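PDB 4I3Y: inositol monophosphatase family protein from Staphylococcus aureus subsp. aureus MSSA476, which probably hydrolyses inositol monophosphates to inositol and phosphate with the help of magnesium, and is inhibited by lithium. Local coordinates for residues I30-L33 with I34-T38; Y127-P130 with H131-L134; V169-L172 with D173-Q176; G189-G192 with L193-R197; H206-T209 with N210-P213. All blocks are in the same frame, centred on the assembly; numbering follows the deposited sequence.

Interaction 1: residues I30-L33 with I34-T38; sequences IPQL and IMEMT
Ile34 N donates to Ile30 O (2.9 Å), and Met35 N to Pro31 O (2.9 Å) follows one residue on. These bonds belong to the last turn of helix 12-35. Glu36 N still reaches back to Gln32 O at 3.0 Å, but Glu36 itself has left helical backbone angles, and its weak second bond to Leu33 O marks the helix running out. On the apolar side, Ile30 CG2 rests on Ile34 CG1 (3.6 Å), the two branched chains meeting at a slant. On the polar side, the amide of Gln32 is curled back by a bend at chi2 (60°). Its NE2 lies 3.4 Å from Glu36 OE2 in a weak hydrogen bond, the amide and carboxylate planes being 63° apart, while the Met35 side chain runs roughly perpendicular to that of Gln32 and brings its CE methyl 3.1 Å from Gln32 OE1. Further out, Ile30 and Pro31 lie on Tyr129, and Leu33 sits on Asn51, Val52 and Gln55 of helix 51-67. The helix end is thus held by its backbone bonds and by the packing of Ile30, Leu33 and Ile34, whereas the weak, exposed Gln32-Glu36 bond probably adds little stability.

Interaction 2: residues Y127-P130 with H131-L134; sequences YDYP and HKKL
Tyr129 O accepts two hydrogen bonds from one residue: Lys132 N at 2.9 Å and, from the opposite face of the carbonyl plane, Lys132 NZ, also at 2.9 Å. The ammonium reaches this point because its chain bends at chi2 and chi4, folding alongside Tyr129, and it then hangs over one face of that ring in a cation-pi contact, 4.0 Å from the centroid and 21° off the normal. The backbone around them pairs as Asp128 N to Lys133 O (2.9 Å) and Lys133 N to Asp128 O (3.0 Å). With Tyr129 to Lys132 forming a type I turn and Lys132 and Lys133 both facing Asp128 as a G1 beta bulge, this is the tip of the antiparallel hairpin of strands 120-128 and 133-138 in the large mixed sheet. Lys132 takes the left-handed backbone conformation characteristic of the first position of such a bulge. The carboxylate of Asp128 is satisfied from the 131-134 side and by two waters. OD1 receives a weak bond from His131 N (3.3 Å) and a water that also touches His131 ND1; OD2 receives a second water, weakly linked to Lys133 NZ. Beyond the hairpin, His131 stacks on His131 of the second subunit. Tyr127 lays the edge of its ring against Lys133 O, with CD1 3.5 Å from that oxygen, and its CB packs on Leu134 CD1; its hydroxyl is hydrogen-bonded to Asp27 and Lys24 of helix 12-35.

Interaction 3: residues V169-L172 with D173-Q176; sequences VMNL and DTVQ
The chain turns from an extended course at Met170 and Asn171 into the helix that runs through Asp173 to Gln176, and its first backbone bonds are Val175 N to Asn171 O (3.0 Å) and Gln176 N to Leu172 O (2.8 Å). Asn171 is the N-cap of helix 172-181: its side-chain OD1 accepts from Asp173 N at 3.0 Å, an Asx turn that gives the first turn of the helix a side-chain acceptor. The donor does not meet a lone pair, since it stands above the amide plane, 61° out of it. The contact of Asn171 ND2 with Thr174 is too close in the model to be relied on. The backbone of Asn171 is also tied to Tyr267 near the C terminus. Among the apolar contacts, Met170 points its CB at the helix and meets Val175 CG2 at 3.7 Å. That methyl also lies 3.4 Å from Asn171 O, swung toward the N-terminal end of the helix because it stands opposite the Val175 carbonyl carbon. Leu172 leans more loosely on the same methyl group, and across the dimer interface it packs on Gln176 of the second subunit. Thr174 is buried against Tyr267 and Arg271, and its OG1, 4.3 Å from Met170 SD, has no hydrogen-bonding partner in the model.

Interaction 4: residues G189-G192 with L193-R197; sequences GACG and LDSMR
Cys191 O is gripped twice by Ser195, through the hydroxyl OG at 2.7 Å and the backbone N at 2.8 Å, which approach from opposite faces of the carbonyl plane. The hydroxyl swings back over the helix because OG sits beside the Ser195 backbone N (chi1 -62°), and it has a further partner in Gln219. One residue earlier, at the N-cap, Ala190 O takes Asp194 N at 2.9 Å, with a weaker bond from Leu193 N. The Asp194 side chain turns back to the loop before the helix: its OD2 receives Gly189 N (2.9 Å) on the syn side, 18° out of the carboxylate plane, while OD1 accepts from Ser164 OG and Val188 N. Both oxygens of this buried carboxylate are therefore supplied with donors, and the loop entering the helix is held against it. Gly189 has backbone angles (phi 96°) at which a CB would run into the preceding carbonyl. Ala190 CB lies against Leu193 CB at 4.0 Å. A glycerol, probably from the crystallisation liquor, bonds Cys191 N and Gly189 O, with a magnesium ion about 9 Å from the Ala190 side chain, consistent with the helix start facing the active-site pocket. Helix 191-200 rests on His206 of strand 205-208 and Phe246 of strand 246-249, while Ala190 and Cys191 touch Asp97 of strand 89-97, whose OD2 accepts from Gly192 N.

Interaction 5: residues H206-T209 with N210-P213; sequences HINT and NPKP
Asn210 N donates to the side-chain OD1 of Asn208 at 2.9 Å, and this is the hydrogen bond that joins the two halves. It is well formed: the N-H points at the oxygen at 156°, and the donor lies in the plane of the amide carbonyl. The Asn208 side chain arrives there with CG anti to the backbone N (chi1 -177°), which carries OD1 forward over the turn. Two further polar approaches are not bonds. Pro211 N sits 3.1 Å from the same OD1 but has no proton to give. Asn208 O is close to Asn210 N as well, but the angle is too poor for a bond. A bond from an asparagine side chain to the backbone N two residues on defines an Asx turn, and here it bends the chain as it leaves strand 205-208 of the five-stranded mixed sheet, on the way to helix 213-216. The remaining contacts are van der Waals. The Asn208 and Pro211 side chains run antiparallel alongside one another, with Asn208 CG 3.9 Å from Pro211 CB, and the ring carbon CD of Pro211 reaches Asn208 O at 3.2 Å and OD1 at 3.5 Å. This proline thus fits against both the backbone and the side chain of Asn208. Around the turn, Asn208 also packs on Phe246 of strand 246-249, and a glycerol, probably from the crystallisation liquor, comes within about 4 Å of its side chain (nearest atoms). Thr209 touches Val169 and Tyr267, and past Pro211 the amide N of Lys212 bonds Asp215.

From the N terminus, the five contacts follow one another in series, and none nests within or crosses another. Interaction 1 ends helix 12-35, and interaction 2 closes the hairpin between strands 120-128 and 133-138; the two touch where Ile30 and Pro31 meet Tyr129. Interaction 3 starts helix 172-181 and interaction 4 starts helix 191-200, while interaction 5 turns the chain out of strand 205-208. The large sheet reaches the central helix through Asp128 against Leu193. Cys191, Asp194 and Ser195 then lean on His206, joining interactions 4 and 5, and Val169 and Met170 bring interaction 3 to Ile207 of the five-stranded sheet and Thr209 just beyond it.

Interaction 1: residues I30-L33 with I34-T38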
# COMPACT_ATOMS: atom_id res chain seq x y z
N ILE A 30 -21.15 6.76 -0.12
CA ILE A 30 -19.82 7.30 -0.48
C ILE A 30 -19.53 7.57 -1.97
O ILE A 30 -18.82 8.54 -2.28
CB ILE A 30 -18.68 6.44 0.11
CG1 ILE A 30 -18.67 6.63 1.62
CG2 ILE A 30 -17.35 6.96 -0.32
CD1 ILE A 30 -18.03 5.48 2.36
N PRO A 31 -20.04 6.73 -2.89
CA PRO A 31 -19.66 6.98 -4.32
C PRO A 31 -20.11 8.38 -4.73
O PRO A 31 -19.38 9.11 -5.40
CB PRO A 31 -20.41 5.88 -5.08
CG PRO A 31 -20.53 4.79 -4.07
CD PRO A 31 -20.72 5.44 -2.74
N GLN A 32 -21.28 8.76 -4.25
CA GLN A 32 -21.80 10.12 -4.51
C GLN A 32 -20.93 11.24 -3.88
O GLN A 32 -20.52 12.20 -4.57
CB GLN A 32 -23.28 10.21 -4.06
CG GLN A 32 -23.98 11.51 -4.45
CD GLN A 32 -23.98 11.72 -5.95
OE1 GLN A 32 -24.54 10.90 -6.69
NE2 GLN A 32 -23.33 12.78 -6.40
N LEU A 33 -20.66 11.12 -2.59
CA LEU A 33 -19.76 12.08 -1.92
C LEU A 33 -18.41 12.26 -2.71
O LEU A 33 -17.91 13.38 -2.89
CB LEU A 33 -19.51 11.67 -0.46
CG LEU A 33 -20.79 11.50 0.41
CD1 LEU A 33 -20.49 10.83 1.77
CD2 LEU A 33 -21.54 12.82 0.61
N ILE A 34 -17.84 11.14 -3.13
CA ILE A 34 -16.62 11.16 -3.89
C ILE A 34 -16.84 11.85 -5.21
O ILE A 34 -16.06 12.71 -5.55
CB ILE A 34 -16.08 9.76 -4.16
CG1 ILE A 34 -15.90 9.04 -2.82
CG2 ILE A 34 -14.81 9.85 -5.01
CD1 ILE A 34 -14.50 8.75 -2.41
N MET A 35 -17.89 11.50 -5.96
CA MET A 35 -18.17 12.21 -7.21
C MET A 35 -18.21 13.73 -7.04
O MET A 35 -17.82 14.44 -7.93
CB MET A 35 -19.46 11.72 -7.90
CG MET A 35 -19.42 10.27 -8.41
SD MET A 35 -20.95 9.57 -9.16
CE MET A 35 -22.14 9.40 -7.83
N GLU A 36 -18.67 14.23 -5.89
CA GLU A 36 -18.77 15.67 -5.66
C GLU A 36 -17.80 16.15 -4.57
O GLU A 36 -18.10 17.06 -3.80
CB GLU A 36 -20.24 16.04 -5.35
CG GLU A 36 -20.81 15.42 -4.08
CD GLU A 36 -22.34 15.54 -3.94
OE1 GLU A 36 -22.86 15.38 -2.81
OE2 GLU A 36 -23.02 15.79 -4.96
N MET A 37 -16.61 15.55 -4.53
CA MET A 37 -15.64 15.83 -3.49
C MET A 37 -15.15 17.27 -3.55
O MET A 37 -14.84 17.83 -4.60
CB MET A 37 -14.48 14.84 -3.57
CG MET A 37 -13.46 15.02 -2.49
SD MET A 37 -12.39 13.56 -2.37
CE MET A 37 -11.45 13.54 -3.89
N THR A 38 -15.08 17.84 -2.36
CA THR A 38 -14.64 19.16 -2.12
C THR A 38 -13.65 19.09 -0.91
O THR A 38 -13.81 18.28 0.03
CB THR A 38 -15.90 20.04 -1.84
OG1 THR A 38 -15.46 21.35 -1.60
CG2 THR A 38 -16.69 19.63 -0.62

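Interaction 2: residues Y127-P130 with H131-L134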
# COMPACT_ATOMS: atom_id res chain seq x y z
N TYR A 127 -12.95 0.15 8.77
CA TYR A 127 -13.60 -0.20 7.50
C TYR A 127 -12.75 0.25 6.36
O TYR A 127 -12.76 1.47 6.02
CB TYR A 127 -15.03 0.41 7.35
CG TYR A 127 -15.81 -0.11 6.15
CD1 TYR A 127 -15.49 -1.35 5.55
CD2 TYR A 127 -16.91 0.62 5.63
CE1 TYR A 127 -16.20 -1.80 4.45
CE2 TYR A 127 -17.62 0.18 4.51
CZ TYR A 127 -17.27 -1.02 3.95
OH TYR A 127 -17.97 -1.46 2.88
N ASP A 128 -12.07 -0.71 5.74
CA ASP A 128 -11.31 -0.45 4.52
C ASP A 128 -12.31 -0.40 3.37
O ASP A 128 -12.62 -1.43 2.77
CB ASP A 128 -10.31 -1.56 4.34
CG ASP A 128 -9.47 -1.44 3.08
OD1 ASP A 128 -9.75 -0.66 2.20
OD2 ASP A 128 -8.52 -2.19 2.97
N TYR A 129 -12.85 0.79 3.12
CA TYR A 129 -13.98 0.90 2.22
C TYR A 129 -13.54 0.63 0.76
O TYR A 129 -14.25 -0.08 0.04
CB TYR A 129 -14.72 2.24 2.36
CG TYR A 129 -15.57 2.52 1.14
CD1 TYR A 129 -16.82 1.90 0.98
CD2 TYR A 129 -15.11 3.31 0.12
CE1 TYR A 129 -17.58 2.10 -0.14
CE2 TYR A 129 -15.86 3.53 -1.01
CZ TYR A 129 -17.10 2.90 -1.11
OH TYR A 129 -17.85 3.04 -2.21
N PRO A 130 -12.38 1.16 0.32
CA PRO A 130 -12.01 0.92 -1.11
C PRO A 130 -11.96 -0.58 -1.44
O PRO A 130 -12.22 -0.99 -2.59
CB PRO A 130 -10.62 1.56 -1.24
CG PRO A 130 -10.66 2.65 -0.18
CD PRO A 130 -11.37 2.01 0.99
N HIS A 131 -11.66 -1.42 -0.44
CA HIS A 131 -11.55 -2.84 -0.73
C HIS A 131 -12.68 -3.62 -0.09
O HIS A 131 -12.64 -4.83 -0.11
CB HIS A 131 -10.15 -3.40 -0.43
CG HIS A 131 -9.14 -2.94 -1.43
ND1 HIS A 131 -8.16 -2.02 -1.13
CD2 HIS A 131 -9.05 -3.15 -2.76
CE1 HIS A 131 -7.46 -1.74 -2.22
NE2 HIS A 131 -7.99 -2.41 -3.23
N LYS A 132 -13.72 -2.92 0.39
CA LYS A 132 -14.89 -3.53 1.10
C LYS A 132 -14.46 -4.61 2.12
O LYS A 132 -14.94 -5.71 2.10
CB LYS A 132 -15.94 -4.06 0.07
CG LYS A 132 -16.18 -3.10 -1.10
CD LYS A 132 -17.15 -1.98 -0.75
CE LYS A 132 -17.24 -0.97 -1.90
NZ LYS A 132 -15.88 -0.51 -2.38
N LYS A 133 -13.53 -4.26 3.01
CA LYS A 133 -13.08 -5.15 4.07
C LYS A 133 -13.36 -4.48 5.40
O LYS A 133 -12.70 -3.49 5.74
CB LYS A 133 -11.55 -5.50 3.91
CG LYS A 133 -11.26 -6.49 2.74
CD LYS A 133 -9.79 -6.97 2.61
CE LYS A 133 -8.92 -5.98 1.85
NZ LYS A 133 -7.42 -6.22 1.69
N LEU A 134 -14.34 -5.02 6.13
CA LEU A 134 -14.74 -4.55 7.45
C LEU A 134 -13.97 -5.33 8.51
O LEU A 134 -14.21 -6.52 8.75
CB LEU A 134 -16.26 -4.68 7.67
CG LEU A 134 -16.75 -4.21 9.06
CD1 LEU A 134 -16.34 -2.77 9.34
CD2 LEU A 134 -18.29 -4.24 9.13
O HOH W 1 -7.80 0.62 0.55
O HOH W 2 -7.23 -4.29 4.24

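Interaction 3: residues V169-L172 with D173-Q176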
# COMPACT_ATOMS: atom_id res chain seq x y z
N VAL A 169 9.01 12.55 9.32
CA VAL A 169 8.68 13.22 10.52
C VAL A 169 9.68 12.85 11.63
O VAL A 169 9.51 13.23 12.77
CB VAL A 169 7.18 12.87 10.82
CG1 VAL A 169 6.96 12.22 12.17
CG2 VAL A 169 6.32 14.10 10.57
N MET A 170 10.74 12.12 11.27
CA MET A 170 11.66 11.59 12.21
C MET A 170 13.08 12.00 11.83
O MET A 170 13.38 12.31 10.67
CB MET A 170 11.65 10.07 12.19
CG MET A 170 10.61 9.36 13.03
SD MET A 170 11.02 7.59 12.82
CE MET A 170 9.47 6.97 13.43
N ASN A 171 13.95 11.94 12.83
CA ASN A 171 15.35 12.17 12.61
C ASN A 171 15.86 11.09 11.64
O ASN A 171 15.57 9.88 11.82
CB ASN A 171 16.02 12.03 13.97
CG ASN A 171 17.38 11.41 13.90
OD1 ASN A 171 18.24 11.82 13.12
ND2 ASN A 171 17.61 10.42 14.75
N LEU A 172 16.63 11.50 10.63
CA LEU A 172 17.08 10.57 9.62
C LEU A 172 17.97 9.41 10.10
O LEU A 172 17.95 8.34 9.49
CB LEU A 172 17.80 11.29 8.50
CG LEU A 172 16.98 11.97 7.39
CD1 LEU A 172 15.52 11.62 7.40
CD2 LEU A 172 17.22 13.46 7.32
N ASP A 173 18.72 9.61 11.20
CA ASP A 173 19.60 8.57 11.70
C ASP A 173 18.71 7.50 12.21
O ASP A 173 18.97 6.34 12.01
CB ASP A 173 20.42 9.02 12.90
CG ASP A 173 21.79 9.43 12.54
OD1 ASP A 173 22.01 9.93 11.41
OD2 ASP A 173 22.66 9.27 13.41
N THR A 174 17.66 7.90 12.92
CA THR A 174 16.74 6.87 13.42
C THR A 174 15.91 6.20 12.34
O THR A 174 15.75 4.99 12.35
CB THR A 174 16.03 7.19 14.78
OG1 THR A 174 14.73 6.58 14.84
CG2 THR A 174 16.01 8.61 15.18
N VAL A 175 15.55 6.96 11.32
CA VAL A 175 14.98 6.31 10.12
C VAL A 175 15.95 5.25 9.54
O VAL A 175 15.58 4.11 9.25
CB VAL A 175 14.65 7.37 9.05
CG1 VAL A 175 14.21 6.64 7.76
CG2 VAL A 175 13.53 8.29 9.54
N GLN A 176 17.21 5.64 9.36
CA GLN A 176 18.23 4.69 8.88
C GLN A 176 18.33 3.44 9.79
O GLN A 176 18.36 2.27 9.31
CB GLN A 176 19.57 5.40 8.65
CG GLN A 176 20.64 4.56 7.92
CD GLN A 176 20.27 4.17 6.49
OE1 GLN A 176 20.00 3.00 6.22
NE2 GLN A 176 20.24 5.11 5.59

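Interaction 4: residues G189-G192 with L193-R197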
# COMPACT_ATOMS: atom_id res chain seq x y z
N GLY A 189 -0.13 4.47 4.54
CA GLY A 189 -0.44 5.87 4.76
C GLY A 189 -1.77 6.21 5.42
O GLY A 189 -2.16 7.39 5.50
N ALA A 190 -2.49 5.18 5.88
CA ALA A 190 -3.60 5.36 6.79
C ALA A 190 -3.29 4.62 8.08
O ALA A 190 -3.11 3.44 8.07
CB ALA A 190 -4.90 4.82 6.13
N CYS A 191 -3.28 5.30 9.22
CA CYS A 191 -2.94 4.66 10.50
C CYS A 191 -3.72 3.36 10.73
O CYS A 191 -3.16 2.35 11.13
CB CYS A 191 -3.19 5.60 11.69
SG CYS A 191 -2.59 4.94 13.26
N GLY A 192 -5.04 3.41 10.53
CA GLY A 192 -5.82 2.21 10.73
C GLY A 192 -5.48 1.08 9.81
O GLY A 192 -5.61 -0.06 10.18
N LEU A 193 -5.09 1.38 8.57
CA LEU A 193 -4.75 0.31 7.64
C LEU A 193 -3.35 -0.26 7.89
O LEU A 193 -3.12 -1.51 7.82
CB LEU A 193 -4.83 0.85 6.18
CG LEU A 193 -6.32 1.12 5.79
CD1 LEU A 193 -6.33 1.54 4.32
CD2 LEU A 193 -7.31 -0.05 6.03
N ASP A 194 -2.39 0.64 8.11
CA ASP A 194 -1.06 0.17 8.43
C ASP A 194 -1.18 -0.63 9.76
O ASP A 194 -0.43 -1.62 9.95
CB ASP A 194 -0.08 1.35 8.64
CG ASP A 194 0.38 2.01 7.34
OD1 ASP A 194 1.31 1.46 6.64
OD2 ASP A 194 -0.13 3.15 7.08
N SER A 195 -2.10 -0.24 10.67
CA SER A 195 -2.27 -1.05 11.93
C SER A 195 -2.79 -2.42 11.66
O SER A 195 -2.30 -3.42 12.21
CB SER A 195 -3.16 -0.35 12.94
OG SER A 195 -2.54 0.87 13.29
N MET A 196 -3.76 -2.50 10.75
CA MET A 196 -4.34 -3.80 10.43
C MET A 196 -3.32 -4.71 9.73
O MET A 196 -3.39 -5.93 9.85
CB MET A 196 -5.57 -3.68 9.52
CG MET A 196 -6.83 -3.18 10.20
SD MET A 196 -7.31 -4.11 11.72
CE MET A 196 -6.82 -2.86 12.92
N ARG A 197 -2.38 -4.13 8.98
CA ARG A 197 -1.29 -4.99 8.41
C ARG A 197 -0.47 -5.63 9.56
O ARG A 197 -0.01 -6.76 9.45
CB ARG A 197 -0.42 -4.20 7.49
CG ARG A 197 -1.24 -3.59 6.35
CD ARG A 197 -0.63 -4.05 5.04
NE ARG A 197 -1.39 -3.52 3.92
CZ ARG A 197 -0.99 -3.60 2.65
NH1 ARG A 197 0.12 -4.24 2.29
NH2 ARG A 197 -1.72 -3.06 1.74

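Interaction 5: residues H206-T209 with N210-P213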
# COMPACT_ATOMS: atom_id res chain seq x y z
N HIS A 206 3.91 -0.82 13.24
CA HIS A 206 3.56 0.45 12.66
C HIS A 206 3.77 1.48 13.74
O HIS A 206 3.37 1.31 14.91
CB HIS A 206 2.09 0.55 12.14
CG HIS A 206 1.71 1.95 11.71
ND1 HIS A 206 2.31 2.59 10.65
CD2 HIS A 206 0.75 2.81 12.16
CE1 HIS A 206 1.80 3.80 10.50
NE2 HIS A 206 0.85 3.96 11.42
N ILE A 207 4.43 2.57 13.37
CA ILE A 207 4.68 3.66 14.35
C ILE A 207 4.00 4.91 13.84
O ILE A 207 4.08 5.18 12.61
CB ILE A 207 6.19 3.99 14.38
CG1 ILE A 207 6.98 2.80 14.94
CG2 ILE A 207 6.47 5.29 15.14
CD1 ILE A 207 8.43 2.80 14.45
N ASN A 208 3.34 5.65 14.75
CA ASN A 208 2.84 7.04 14.48
C ASN A 208 3.24 7.92 15.72
O ASN A 208 2.76 7.69 16.86
CB ASN A 208 1.31 7.12 14.19
CG ASN A 208 0.83 8.55 13.84
OD1 ASN A 208 1.29 9.57 14.42
ND2 ASN A 208 -0.16 8.64 12.93
N THR A 209 4.16 8.85 15.48
CA THR A 209 4.78 9.62 16.58
C THR A 209 3.92 10.77 17.06
O THR A 209 4.31 11.50 17.92
CB THR A 209 6.15 10.26 16.22
OG1 THR A 209 5.97 11.14 15.11
CG2 THR A 209 7.12 9.21 15.90
N ASN A 210 2.75 10.94 16.47
CA ASN A 210 1.87 11.96 16.95
C ASN A 210 0.41 11.74 16.52
O ASN A 210 -0.16 12.61 15.85
CB ASN A 210 2.40 13.32 16.51
CG ASN A 210 1.60 14.47 17.09
OD1 ASN A 210 1.40 15.51 16.43
ND2 ASN A 210 1.11 14.30 18.33
N PRO A 211 -0.19 10.59 16.89
CA PRO A 211 -1.57 10.39 16.47
C PRO A 211 -2.59 11.11 17.36
O PRO A 211 -2.35 11.31 18.56
CB PRO A 211 -1.78 8.88 16.68
CG PRO A 211 -0.91 8.54 17.86
CD PRO A 211 0.29 9.48 17.74
N LYS A 212 -3.76 11.37 16.80
CA LYS A 212 -4.91 11.84 17.57
C LYS A 212 -5.65 10.65 18.13
O LYS A 212 -5.44 9.53 17.65
CB LYS A 212 -5.83 12.63 16.67
CG LYS A 212 -5.12 13.88 16.17
CD LYS A 212 -5.04 14.98 17.24
CE LYS A 212 -3.75 15.81 17.22
NZ LYS A 212 -2.89 15.54 16.02
N PRO A 213 -6.55 10.88 19.10
CA PRO A 213 -7.32 9.80 19.71
C PRO A 213 -8.02 8.89 18.64
O PRO A 213 -7.97 7.65 18.77
CB PRO A 213 -8.37 10.57 20.56
CG PRO A 213 -7.60 11.77 21.01
CD PRO A 213 -6.76 12.18 19.81